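Local coordinates for protein LP04448p (Drosophila melanogaster, PDB 2QK2) that is an XMAP215/Dis1-family protein that probably binds tubulin through its TOG domains and helps control microtubule dynamics at the plus end, at residues Ser102-Glu105 and Lys106-Glu109. Residues are numbered along the deposited sequence; the frame is centred on the assembly and turned at random.
Sequences SLLE and KFKE
Phe107 lies back along the last turn of helix 93-105, beside the carbonyl oxygens of Leu103 and Leu104. Its CB is 3.2 Å from Leu104 O. That oxygen sits at the ring edge, near the ring plane, with CD1 close by. Leu103 O approaches the same ring obliquely, 3.7 Å from CD1 of Phe107. With CG opposite the carbonyl carbon (chi1 -86°), the ring swings back toward the helix. There CE1 meets the methyl CD2 of Leu104 at 4.3 Å, a light apolar touch.

Lys106 N bonds to Ser102 O at 3.2 Å, the i to i+4 step of a helix, and more weakly to Leu103 O. Phe107 N bonds to Leu104 O, only three residues back, at 3.0 Å. The N-H points fairly straight at this oxygen (156°), but the donor stands above the carbonyl plane.

The site lies in the link from helix 93-105 to helix 112-126, in a TOG domain, a fold built from HEAT repeats. Leu103, Leu104 and Phe107 touch Ile125, Ile122 and Leu118 of helix 112-126, so the ring helps join the two helices near the turn. With an alanine in place of the phenylalanine, Leu104 and Leu118 would probably lose the ring that touches both, and a gap would open between them.

Lys106 takes a different side. Its CB rests 3.4 Å from Leu103 O. The chain bends at chi2 (54°), and its outer part leaves residues 102-105. It also packs on Ile65 and Val74 of the preceding helices. On Lys108, the aliphatic CG lies 3.4 Å from Glu105 O.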
loop_
_atom_site.group_PDB
_atom_site.type_symbol
_atom_site.label_atom_id
_atom_site.label_comp_id
_atom_site.label_asym_id
_atom_site.label_seq_id
_atom_site.Cartn_x
_atom_site.Cartn_y
_atom_site.Cartn_z
ATOM N N SER A 102 -2.931 8.800 -3.492
ATOM C CA SER A 102 -1.945 9.048 -4.546
ATOM C C SER A 102 -1.314 7.757 -5.042
ATOM O O SER A 102 -1.151 7.555 -6.246
ATOM C CB SER A 102 -0.836 9.978 -4.039
ATOM O OG SER A 102 -1.377 11.188 -3.543
ATOM N N LEU A 103 -0.944 6.888 -4.109
ATOM C CA LEU A 103 -0.336 5.616 -4.472
ATOM C C LEU A 103 -1.304 4.742 -5.274
ATOM O O LEU A 103 -0.929 4.186 -6.312
ATOM C CB LEU A 103 0.131 4.879 -3.215
ATOM C CG LEU A 103 1.364 5.501 -2.542
ATOM C CD1 LEU A 103 1.582 4.878 -1.170
ATOM C CD2 LEU A 103 2.595 5.289 -3.430
ATOM N N LEU A 104 -2.544 4.623 -4.803
ATOM C CA LEU A 104 -3.544 3.805 -5.493
ATOM C C LEU A 104 -3.768 4.265 -6.933
ATOM O O LEU A 104 -3.799 3.449 -7.855
ATOM C CB LEU A 104 -4.875 3.825 -4.732
ATOM C CG LEU A 104 -4.877 3.105 -3.378
ATOM C CD1 LEU A 104 -6.201 3.344 -2.660
ATOM C CD2 LEU A 104 -4.631 1.621 -3.587
ATOM N N GLU A 105 -3.922 5.571 -7.127
ATOM C CA GLU A 105 -4.134 6.113 -8.465
ATOM C C GLU A 105 -2.947 5.875 -9.390
ATOM O O GLU A 105 -3.108 5.762 -10.607
ATOM C CB GLU A 105 -4.431 7.607 -8.385
ATOM C CG GLU A 105 -5.893 7.913 -8.119
ATOM C CD GLU A 105 -6.138 9.376 -7.805
ATOM O OE1 GLU A 105 -5.475 10.236 -8.432
ATOM O OE2 GLU A 105 -7.002 9.662 -6.941
ATOM N N LYS A 106 -1.753 5.787 -8.814
ATOM C CA LYS A 106 -0.564 5.570 -9.614
ATOM C C LYS A 106 -0.497 4.141 -10.152
ATOM O O LYS A 106 0.355 3.822 -10.985
ATOM C CB LYS A 106 0.690 5.912 -8.803
ATOM C CG LYS A 106 1.965 5.943 -9.632
ATOM C CD LYS A 106 1.841 6.886 -10.838
ATOM C CE LYS A 106 3.041 6.734 -11.763
ATOM N NZ LYS A 106 2.929 7.565 -12.993
ATOM N N PHE A 107 -1.397 3.275 -9.686
ATOM C CA PHE A 107 -1.410 1.904 -10.180
ATOM C C PHE A 107 -1.901 1.845 -11.625
ATOM O O PHE A 107 -2.096 0.764 -12.178
ATOM C CB PHE A 107 -2.257 0.994 -9.280
ATOM C CG PHE A 107 -1.493 0.434 -8.109
ATOM C CD1 PHE A 107 -1.921 0.658 -6.807
ATOM C CD2 PHE A 107 -0.323 -0.292 -8.315
ATOM C CE1 PHE A 107 -1.192 0.168 -5.724
ATOM C CE2 PHE A 107 0.413 -0.785 -7.240
ATOM C CZ PHE A 107 -0.023 -0.555 -5.941
ATOM N N LYS A 108 -2.106 3.010 -12.236
ATOM C CA LYS A 108 -2.516 3.057 -13.636
ATOM C C LYS A 108 -1.262 2.694 -14.433
ATOM O O LYS A 108 -1.341 2.240 -15.573
ATOM C CB LYS A 108 -2.988 4.460 -14.024
ATOM C CG LYS A 108 -1.939 5.528 -13.796
ATOM C CD LYS A 108 -2.338 6.869 -14.392
ATOM C CE LYS A 108 -1.292 7.928 -14.063
ATOM N NZ LYS A 108 0.094 7.460 -14.396
ATOM N N GLU A 109 -0.104 2.900 -13.810
ATOM C CA GLU A 109 1.180 2.580 -14.422
ATOM C C GLU A 109 1.371 1.070 -14.300
ATOM O O GLU A 109 1.326 0.525 -13.199
ATOM C CB GLU A 109 2.304 3.318 -13.689
ATOM C CG GLU A 109 3.703 2.893 -14.098
ATOM C CD GLU A 109 3.956 3.101 -15.575
ATOM O OE1 GLU A 109 4.090 2.096 -16.304
ATOM O OE2 GLU A 109 4.011 4.269 -16.007
#